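PDB 5H4R: beta-1,3-1,4-glucanase from Caldicellulosiruptor sp. F32, which hydrolyses mixed-linkage beta-1,3-1,4-glucans such as lichenan, as a lichenase of glycoside hydrolase family 5. Local coordinates for residues E292-S297 / R339-A344; P26-A31 / Y346-R351; A92-I97 / A390-A395. The protein carries 1 engineered substitution. All coordinates share one frame; numbering follows the deposited sequence.

Contact 1: E292-S297 / R339-A344; sequences EWSVNS and RVEFAA
Trp-293 lies with one face of its indole against the backbone of helix 336-352 at Phe-342. CA of Phe-342 stands nearly over the six-membered ring, 3.7 Å from its centroid, a CH-pi contact. The benzo side of the indole runs on to Glu-341, where CE3 of Trp-293 lies 3.8 Å from CB of Glu-341. The ring of Phe-342 turns its edge to the same indole. The pair is T-shaped, with planes at 85° and the centroid of the five-membered ring 5.4 Å from that of the phenyl ring. CD1 of Phe-342 is the ring atom that comes nearest, close to NE1 and CD1 of Trp-293.

Glu-341 makes the polar half of the contact. Its CG is anti to the carbonyl carbon (chi1 -70°). The extended chain beyond CG reaches the turn formed by Ser-294 to Ser-297. OE1 of Glu-341 accepts from the backbone N of Val-295 at 2.9 Å, with a nearly straight N-H...O angle of 171°. A water bonded to OG of Ser-294 also donates to OE1 of Glu-341, at 2.7 Å. A second water donates to O of Trp-293 and, weakly, to OE2 of Glu-341. Gln-337 gives OE2 a further partner. The turn is type I, and OG of Ser-294 accepts from the N of Asn-296 at 3.0 Å, an ST turn.

The contact joins the loop before helix 298-316 to helix 336-352, on the outside of the TIM barrel. Ile-304 of helix 298-316 touches both aromatic side chains, and Phe-279 meets both rings. On another side of helix 336-352, Ala-343 packs on helix 385-395.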
loop_
_atom_site.group_PDB
_atom_site.type_symbol
_atom_site.label_atom_id
_atom_site.label_comp_id
_atom_site.label_asym_id
_atom_site.label_seq_id
_atom_site.Cartn_x
_atom_site.Cartn_y
_atom_site.Cartn_z
ATOM N N GLU A 292 1.696 -16.791 17.937
ATOM C CA GLU A 292 0.365 -17.386 17.925
ATOM C C GLU A 292 -0.686 -16.313 17.716
ATOM O O GLU A 292 -0.597 -15.218 18.283
ATOM C CB GLU A 292 0.078 -18.110 19.244
ATOM C CG GLU A 292 0.968 -19.290 19.486
ATOM C CD GLU A 292 0.684 -19.960 20.820
ATOM O OE1 GLU A 292 -0.145 -19.427 21.591
ATOM O OE2 GLU A 292 1.285 -21.022 21.094
ATOM N N TRP A 293 -1.708 -16.656 16.944
ATOM C CA TRP A 293 -2.860 -15.800 16.693
ATOM C C TRP A 293 -4.054 -16.736 16.618
ATOM O O TRP A 293 -3.991 -17.746 15.924
ATOM C CB TRP A 293 -2.701 -14.989 15.394
ATOM C CG TRP A 293 -3.701 -13.886 15.265
ATOM C CD1 TRP A 293 -3.499 -12.565 15.557
ATOM C CD2 TRP A 293 -5.067 -13.995 14.834
ATOM N NE1 TRP A 293 -4.649 -11.843 15.316
ATOM C CE2 TRP A 293 -5.628 -12.697 14.883
ATOM C CE3 TRP A 293 -5.867 -15.066 14.417
ATOM C CZ2 TRP A 293 -6.970 -12.451 14.555
ATOM C CZ3 TRP A 293 -7.188 -14.824 14.092
ATOM C CH2 TRP A 293 -7.724 -13.525 14.153
ATOM N N SER A 294 -5.108 -16.454 17.375
ATOM C CA SER A 294 -6.265 -17.329 17.418
ATOM C C SER A 294 -7.548 -16.569 17.131
ATOM O O SER A 294 -7.799 -15.528 17.735
ATOM C CB SER A 294 -6.383 -18.004 18.784
ATOM O OG SER A 294 -7.622 -18.678 18.906
ATOM N N VAL A 295 -8.384 -17.137 16.264
ATOM C CA VAL A 295 -9.673 -16.551 15.973
ATOM C C VAL A 295 -10.594 -16.573 17.185
ATOM O O VAL A 295 -11.590 -15.845 17.203
ATOM C CB VAL A 295 -10.292 -17.275 14.755
ATOM C CG1 VAL A 295 -10.783 -18.664 15.135
ATOM C CG2 VAL A 295 -11.376 -16.449 14.154
ATOM N N ASN A 296 -10.263 -17.354 18.218
ATOM C CA ASN A 296 -11.071 -17.469 19.426
ATOM C C ASN A 296 -10.538 -16.618 20.568
ATOM O O ASN A 296 -10.995 -16.776 21.711
ATOM C CB ASN A 296 -11.146 -18.929 19.869
ATOM C CG ASN A 296 -11.747 -19.833 18.800
ATOM O OD1 ASN A 296 -11.180 -20.873 18.460
ATOM N ND2 ASN A 296 -12.880 -19.422 18.245
ATOM N N SER A 297 -9.572 -15.738 20.298
ATOM C CA SER A 297 -8.955 -14.912 21.335
ATOM C C SER A 297 -9.236 -13.448 21.071
ATOM O O SER A 297 -8.803 -12.899 20.049
ATOM C CB SER A 297 -7.443 -15.098 21.393
ATOM O OG SER A 297 -6.910 -14.101 22.262
ATOM N N ARG A 339 -1.223 -17.895 11.031
ATOM C CA ARG A 339 -1.271 -16.930 9.943
ATOM C C ARG A 339 -2.497 -17.146 9.053
ATOM O O ARG A 339 -3.056 -16.174 8.529
ATOM C CB ARG A 339 0.022 -16.989 9.147
ATOM C CG ARG A 339 1.220 -16.559 9.939
ATOM C CD ARG A 339 2.327 -16.050 9.051
ATOM N NE ARG A 339 2.867 -17.127 8.231
ATOM C CZ ARG A 339 3.409 -16.995 7.017
ATOM N NH1 ARG A 339 3.493 -15.820 6.396
ATOM N NH2 ARG A 339 3.881 -18.070 6.417
ATOM N N VAL A 340 -2.949 -18.396 8.912
ATOM C CA VAL A 340 -4.189 -18.704 8.186
ATOM C C VAL A 340 -5.404 -18.093 8.893
ATOM O O VAL A 340 -6.253 -17.428 8.271
ATOM C CB VAL A 340 -4.322 -20.229 8.025
ATOM C CG1 VAL A 340 -5.729 -20.644 7.606
ATOM C CG2 VAL A 340 -3.294 -20.771 7.039
ATOM N N GLU A 341 -5.506 -18.290 10.208
ATOM C CA GLU A 341 -6.631 -17.712 10.937
ATOM C C GLU A 341 -6.595 -16.189 10.890
ATOM O O GLU A 341 -7.632 -15.541 10.675
ATOM C CB GLU A 341 -6.641 -18.208 12.377
ATOM C CG GLU A 341 -6.995 -19.681 12.503
ATOM C CD GLU A 341 -6.981 -20.210 13.942
ATOM O OE1 GLU A 341 -7.344 -19.466 14.889
ATOM O OE2 GLU A 341 -6.581 -21.389 14.134
ATOM N N PHE A 342 -5.408 -15.602 11.102
ATOM C CA PHE A 342 -5.214 -14.161 10.980
ATOM C C PHE A 342 -5.705 -13.643 9.635
ATOM O O PHE A 342 -6.410 -12.625 9.567
ATOM C CB PHE A 342 -3.726 -13.835 11.155
ATOM C CG PHE A 342 -3.332 -12.447 10.736
ATOM C CD1 PHE A 342 -3.444 -11.375 11.594
ATOM C CD2 PHE A 342 -2.797 -12.227 9.466
ATOM C CE1 PHE A 342 -3.061 -10.093 11.185
ATOM C CE2 PHE A 342 -2.410 -10.964 9.056
ATOM C CZ PHE A 342 -2.534 -9.896 9.913
ATOM N N ALA A 343 -5.286 -14.295 8.549
ATOM C CA ALA A 343 -5.560 -13.745 7.228
ATOM C C ALA A 343 -7.042 -13.789 6.912
ATOM O O ALA A 343 -7.599 -12.817 6.368
ATOM C CB ALA A 343 -4.770 -14.502 6.158
ATOM N N ALA A 344 -7.703 -14.887 7.262
ATOM C CA ALA A 344 -9.138 -14.971 7.063
ATOM C C ALA A 344 -9.850 -13.905 7.882
ATOM O O ALA A 344 -10.765 -13.236 7.390
ATOM C CB ALA A 344 -9.638 -16.363 7.450
HETATM O O HOH W 1 -4.019 -20.557 15.992
HETATM O O HOH W 2 -7.674 -20.889 17.197
#

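Contact 2: P26-A31 / Y346-R351; sequences PEIKIA and YVRAAR
The guanidinium of Arg-348 meets O of Ile-30 at its edge, close to its own plane. NE and NH2 both donate to this one oxygen. The bond from NH2 of Arg-348 is the shorter, 2.8 Å to O of Ile-30, and approaches nearly in line with the carbonyl. The bond from NE of Arg-348 to O of Ile-30 is longer, 3.3 Å, and more bent, with an N-H...O angle of 136°. Two bonds to one atom limit the rotation of the flat group. A water ties in the backbone next to it: it donates to O of Ile-28, accepts from N of Ile-30 at 2.9 Å, and takes a weak bond from NE of Arg-348.

CG of Arg-348 is anti to the backbone N (chi1 176°), and the chain then bends at chi2 (58°). CG of Arg-348 lies 3.8 Å from CG2 of Ile-28, and the two side chains run antiparallel alongside one another. The loop 26-31 runs over the outer side of helix 336-352, which leads into strand 356-361, the last of the eight parallel strands of the TIM barrel. An alanine in place of Arg-348 would probably leave O of Ile-30 without its two guanidinium donors and open a gap beside CG2 of Ile-28.

Ile-30 reaches on to the next residue of the helix. CD1 of Ile-30 rests 4.0 Å from CB of Ala-349 and 3.8 Å from N of Ala-349. Ala-349 also touches Met-308 of helix 298-316, and Arg-348 touches Tyr-394 of helix 385-395.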
loop_
_atom_site.group_PDB
_atom_site.type_symbol
_atom_site.label_atom_id
_atom_site.label_comp_id
_atom_site.label_asym_id
_atom_site.label_seq_id
_atom_site.Cartn_x
_atom_site.Cartn_y
_atom_site.Cartn_z
ATOM N N PRO A 26 -10.701 -21.122 9.220
ATOM C CA PRO A 26 -11.804 -21.015 10.174
ATOM C C PRO A 26 -13.076 -20.493 9.524
ATOM O O PRO A 26 -13.052 -19.807 8.505
ATOM C CB PRO A 26 -11.276 -20.017 11.212
ATOM C CG PRO A 26 -10.371 -19.136 10.426
ATOM C CD PRO A 26 -9.702 -20.046 9.420
ATOM N N GLU A 27 -14.197 -20.828 10.157
ATOM C CA GLU A 27 -15.483 -20.223 9.822
ATOM C C GLU A 27 -15.634 -18.936 10.623
ATOM O O GLU A 27 -15.853 -18.978 11.840
ATOM C CB GLU A 27 -16.622 -21.197 10.113
ATOM C CG GLU A 27 -16.756 -22.288 9.078
ATOM C CD GLU A 27 -17.196 -21.749 7.726
ATOM O OE1 GLU A 27 -17.934 -20.741 7.699
ATOM O OE2 GLU A 27 -16.801 -22.330 6.694
ATOM N N ILE A 28 -15.530 -17.802 9.937
ATOM C CA ILE A 28 -15.520 -16.485 10.576
ATOM C C ILE A 28 -16.942 -15.946 10.551
ATOM O O ILE A 28 -17.579 -15.912 9.487
ATOM C CB ILE A 28 -14.573 -15.507 9.855
ATOM C CG1 ILE A 28 -13.133 -16.030 9.707
ATOM C CG2 ILE A 28 -14.585 -14.130 10.561
ATOM C CD1 ILE A 28 -12.249 -15.838 10.878
ATOM N N LYS A 29 -17.409 -15.469 11.705
ATOM C CA LYS A 29 -18.736 -14.888 11.869
ATOM C C LYS A 29 -18.568 -13.434 12.293
ATOM O O LYS A 29 -18.405 -13.140 13.483
ATOM C CB LYS A 29 -19.541 -15.662 12.902
ATOM C CG LYS A 29 -19.556 -17.169 12.669
ATOM C CD LYS A 29 -20.132 -17.531 11.301
ATOM C CE LYS A 29 -20.089 -19.044 11.074
ATOM N NZ LYS A 29 -20.567 -19.435 9.714
ATOM N N ILE A 30 -18.606 -12.535 11.313
ATOM C CA ILE A 30 -18.629 -11.094 11.539
ATOM C C ILE A 30 -19.776 -10.520 10.713
ATOM O O ILE A 30 -19.791 -10.666 9.484
ATOM C CB ILE A 30 -17.309 -10.417 11.145
ATOM C CG1 ILE A 30 -16.130 -10.992 11.948
ATOM C CG2 ILE A 30 -17.422 -8.905 11.370
ATOM C CD1 ILE A 30 -14.786 -10.508 11.496
ATOM N N ALA A 31 -20.723 -9.862 11.378
ATOM C CA ALA A 31 -21.849 -9.264 10.676
ATOM C C ALA A 31 -21.400 -8.095 9.802
ATOM O O ALA A 31 -20.541 -7.301 10.190
ATOM C CB ALA A 31 -22.896 -8.793 11.688
ATOM N N TYR A 346 -8.722 -11.036 9.225
ATOM C CA TYR A 346 -8.404 -9.675 8.827
ATOM C C TYR A 346 -9.198 -9.285 7.584
ATOM O O TYR A 346 -9.830 -8.223 7.547
ATOM C CB TYR A 346 -6.907 -9.568 8.594
ATOM C CG TYR A 346 -6.355 -8.179 8.464
ATOM C CD1 TYR A 346 -6.591 -7.417 7.320
ATOM C CD2 TYR A 346 -5.530 -7.650 9.436
ATOM C CE1 TYR A 346 -6.043 -6.147 7.184
ATOM C CE2 TYR A 346 -4.989 -6.370 9.309
ATOM C CZ TYR A 346 -5.256 -5.639 8.181
ATOM O OH TYR A 346 -4.702 -4.392 8.034
ATOM N N VAL A 347 -9.217 -10.163 6.573
ATOM C CA VAL A 347 -9.941 -9.864 5.337
ATOM C C VAL A 347 -11.452 -9.779 5.589
ATOM O O VAL A 347 -12.130 -8.883 5.070
ATOM C CB VAL A 347 -9.587 -10.897 4.254
ATOM C CG1 VAL A 347 -10.510 -10.746 3.036
ATOM C CG2 VAL A 347 -8.165 -10.710 3.833
ATOM N N ARG A 348 -12.021 -10.688 6.383
ATOM C CA ARG A 348 -13.463 -10.586 6.645
ATOM C C ARG A 348 -13.805 -9.345 7.471
ATOM O O ARG A 348 -14.802 -8.654 7.193
ATOM C CB ARG A 348 -13.966 -11.832 7.364
ATOM C CG ARG A 348 -15.461 -11.771 7.758
ATOM C CD ARG A 348 -16.379 -11.545 6.577
ATOM N NE ARG A 348 -17.706 -11.110 7.015
ATOM C CZ ARG A 348 -18.562 -10.419 6.258
ATOM N NH1 ARG A 348 -18.245 -10.079 5.019
ATOM N NH2 ARG A 348 -19.743 -10.052 6.747
ATOM N N ALA A 349 -13.016 -9.066 8.509
ATOM C CA ALA A 349 -13.247 -7.865 9.302
ATOM C C ALA A 349 -13.269 -6.627 8.413
ATOM O O ALA A 349 -14.104 -5.733 8.584
ATOM C CB ALA A 349 -12.184 -7.728 10.383
ATOM N N ALA A 350 -12.340 -6.544 7.473
ATOM C CA ALA A 350 -12.304 -5.408 6.562
ATOM C C ALA A 350 -13.524 -5.398 5.647
ATOM O O ALA A 350 -14.194 -4.363 5.477
ATOM C CB ALA A 350 -11.015 -5.472 5.746
ATOM N N ARG A 351 -13.835 -6.537 5.044
ATOM C CA ARG A 351 -14.928 -6.572 4.083
ATOM C C ARG A 351 -16.247 -6.253 4.750
ATOM O O ARG A 351 -17.112 -5.607 4.152
ATOM C CB ARG A 351 -15.021 -7.939 3.390
ATOM C CG ARG A 351 -16.250 -8.097 2.472
ATOM C CD ARG A 351 -16.290 -7.051 1.325
ATOM N NE ARG A 351 -15.090 -7.227 0.526
ATOM C CZ ARG A 351 -14.273 -6.267 0.119
ATOM N NH1 ARG A 351 -14.539 -4.975 0.338
ATOM N NH2 ARG A 351 -13.190 -6.618 -0.562
HETATM O O HOH W 3 -18.568 -13.548 8.555
#

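Contact 3: A92-I97 / A390-A395; sequences AGFNTI and AMMKYA
The chain leaves helix 83-91 through a Schellman motif at Gly-93, whose positive phi (116°) turns the backbone past Met-392 toward strand 96-99; a CB here would probably collide with SD of Met-392.

The end of the Met-392 side chain lies against the backbone at this turn. The chain is bent at chi2 (-58°), which places SD of Met-392 3.6 Å from O of Gly-93. The methyl CE of Met-392 touches C of Gly-93 and N of Phe-94, each at 3.5 Å. It also sits over the centre of the Phe-94 ring, 3.6 Å from the centroid and 2° off the normal. This is a CH-pi contact made by the methyl group, which is about equally far from all six ring carbons. SD of Met-392 stands farther back, 5.3 Å from the ring centroid, as part of a Met-aromatic contact. Nearer the backbone of the helix, CG of Met-392 lies 3.6 Å from O of Ala-92.

Met-391 meets the same ring in another way. CE of Met-391 comes to the edge, near the ring plane, and lies 4.0 Å from CZ of Phe-94. The two methionine methyls thus take a face and the rim of one phenyl group. No hydrogen bond joins the two segments, and the contact is van der Waals packing of methionine on a ring and on backbone.

Segment 92-97 ends in the start of strand 96-99, the second barrel strand, which pairs with strands 50-53 and 135-139. Phe-94 also meets Trp-51 and touches Val-89 of helix 83-91. On the other side, helix 385-395 packs on helix 336-352, where Met-391 touches Ala-343 and Val-347.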
loop_
_atom_site.group_PDB
_atom_site.type_symbol
_atom_site.label_atom_id
_atom_site.label_comp_id
_atom_site.label_asym_id
_atom_site.label_seq_id
_atom_site.Cartn_x
_atom_site.Cartn_y
_atom_site.Cartn_z
ATOM N N ALA A 92 -5.076 -16.934 -8.873
ATOM C CA ALA A 92 -5.289 -17.309 -7.483
ATOM C C ALA A 92 -6.456 -16.566 -6.852
ATOM O O ALA A 92 -6.907 -16.959 -5.763
ATOM C CB ALA A 92 -4.019 -17.056 -6.680
ATOM N N GLY A 93 -6.981 -15.544 -7.524
ATOM C CA GLY A 93 -8.141 -14.820 -7.039
ATOM C C GLY A 93 -7.906 -13.366 -6.709
ATOM O O GLY A 93 -8.872 -12.673 -6.361
ATOM N N PHE A 94 -6.669 -12.863 -6.771
ATOM C CA PHE A 94 -6.417 -11.446 -6.539
ATOM C C PHE A 94 -6.949 -10.635 -7.714
ATOM O O PHE A 94 -6.792 -11.030 -8.866
ATOM C CB PHE A 94 -4.924 -11.198 -6.358
ATOM C CG PHE A 94 -4.351 -11.843 -5.108
ATOM C CD1 PHE A 94 -4.472 -11.229 -3.863
ATOM C CD2 PHE A 94 -3.720 -13.079 -5.187
ATOM C CE1 PHE A 94 -3.941 -11.822 -2.744
ATOM C CE2 PHE A 94 -3.197 -13.685 -4.058
ATOM C CZ PHE A 94 -3.318 -13.056 -2.828
ATOM N N ASN A 95 -7.593 -9.510 -7.428
ATOM C CA ASN A 95 -8.052 -8.643 -8.502
ATOM C C ASN A 95 -7.366 -7.292 -8.509
ATOM O O ASN A 95 -7.673 -6.460 -9.381
ATOM C CB ASN A 95 -9.565 -8.438 -8.438
ATOM C CG ASN A 95 -10.138 -8.103 -9.798
ATOM O OD1 ASN A 95 -9.636 -8.582 -10.825
ATOM N ND2 ASN A 95 -11.177 -7.277 -9.828
ATOM N N THR A 96 -6.453 -7.054 -7.582
ATOM C CA THR A 96 -5.691 -5.819 -7.487
ATOM C C THR A 96 -4.227 -6.181 -7.333
ATOM O O THR A 96 -3.893 -7.106 -6.595
ATOM C CB THR A 96 -6.148 -4.960 -6.286
ATOM O OG1 THR A 96 -7.497 -4.540 -6.483
ATOM C CG2 THR A 96 -5.304 -3.719 -6.153
ATOM N N ILE A 97 -3.359 -5.467 -8.044
ATOM C CA ILE A 97 -1.916 -5.549 -7.845
ATOM C C ILE A 97 -1.431 -4.166 -7.455
ATOM O O ILE A 97 -1.721 -3.182 -8.146
ATOM C CB ILE A 97 -1.169 -6.041 -9.099
ATOM C CG1 ILE A 97 0.336 -6.079 -8.817
ATOM C CG2 ILE A 97 -1.469 -5.165 -10.272
ATOM C CD1 ILE A 97 1.074 -6.994 -9.716
ATOM N N ALA A 390 -7.495 -18.779 2.540
ATOM C CA ALA A 390 -8.149 -18.168 3.694
ATOM C C ALA A 390 -8.660 -16.777 3.353
ATOM O O ALA A 390 -9.780 -16.404 3.731
ATOM C CB ALA A 390 -7.177 -18.102 4.875
ATOM N N MET A 391 -7.855 -16.001 2.627
ATOM C CA MET A 391 -8.270 -14.665 2.236
ATOM C C MET A 391 -9.377 -14.740 1.205
ATOM O O MET A 391 -10.341 -13.973 1.265
ATOM C CB MET A 391 -7.070 -13.886 1.713
ATOM C CG MET A 391 -6.026 -13.685 2.795
ATOM S SD MET A 391 -4.777 -12.502 2.336
ATOM C CE MET A 391 -3.868 -13.422 1.079
ATOM N N MET A 392 -9.261 -15.659 0.248
ATOM C CA MET A 392 -10.231 -15.674 -0.841
ATOM C C MET A 392 -11.617 -16.053 -0.350
ATOM O O MET A 392 -12.622 -15.644 -0.953
ATOM C CB MET A 392 -9.765 -16.626 -1.929
ATOM C CG MET A 392 -8.507 -16.197 -2.587
ATOM S SD MET A 392 -8.664 -14.548 -3.316
ATOM C CE MET A 392 -6.918 -14.178 -3.497
ATOM N N LYS A 393 -11.685 -16.848 0.723
ATOM C CA LYS A 393 -12.964 -17.256 1.288
ATOM C C LYS A 393 -13.808 -16.062 1.703
ATOM O O LYS A 393 -15.038 -16.115 1.602
ATOM C CB LYS A 393 -12.724 -18.170 2.484
ATOM C CG LYS A 393 -13.989 -18.713 3.125
ATOM C CD LYS A 393 -13.635 -19.730 4.211
ATOM C CE LYS A 393 -14.872 -20.246 4.947
ATOM N NZ LYS A 393 -15.800 -20.956 4.034
ATOM N N TYR A 394 -13.171 -14.975 2.148
ATOM C CA TYR A 394 -13.878 -13.836 2.715
ATOM C C TYR A 394 -13.690 -12.532 1.946
ATOM O O TYR A 394 -14.258 -11.522 2.348
ATOM C CB TYR A 394 -13.455 -13.629 4.183
ATOM C CG TYR A 394 -13.839 -14.838 5.023
ATOM C CD1 TYR A 394 -15.147 -15.053 5.353
ATOM C CD2 TYR A 394 -12.889 -15.767 5.445
ATOM C CE1 TYR A 394 -15.539 -16.167 6.105
ATOM C CE2 TYR A 394 -13.265 -16.900 6.191
ATOM C CZ TYR A 394 -14.581 -17.083 6.524
ATOM O OH TYR A 394 -15.001 -18.194 7.258
ATOM N N ALA A 395 -12.946 -12.523 0.841
ATOM C CA ALA A 395 -12.631 -11.265 0.171
ATOM C C ALA A 395 -13.791 -10.662 -0.618
ATOM O O ALA A 395 -13.885 -9.429 -0.734
ATOM C CB ALA A 395 -11.455 -11.464 -0.786
#

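How the contacts relate
Contacts 1 and 2 lie on the helical layer of the TIM barrel. They share helix 336-352, and their centres are 11 Å apart. Contact 3 joins the turn before strand 96-99 to helix 385-395, with its centre 13 Å from contact 2 and 17 Å from contact 1. The two helices pack together, with CB of Ala-343 3.7 Å from CG of Met-391. In chain order come 26-31, 92-97, 292-297, 339-344, 346-351 and 390-395. Contacts 2 and 3 alternate along the chain, and both enclose contact 1. Tyr-394 probably hydrogen-bonds through OH to N of Ile-28. The N-terminal segment, the helix between the seventh and eighth strands and the C-terminal helix after the eighth are thus joined.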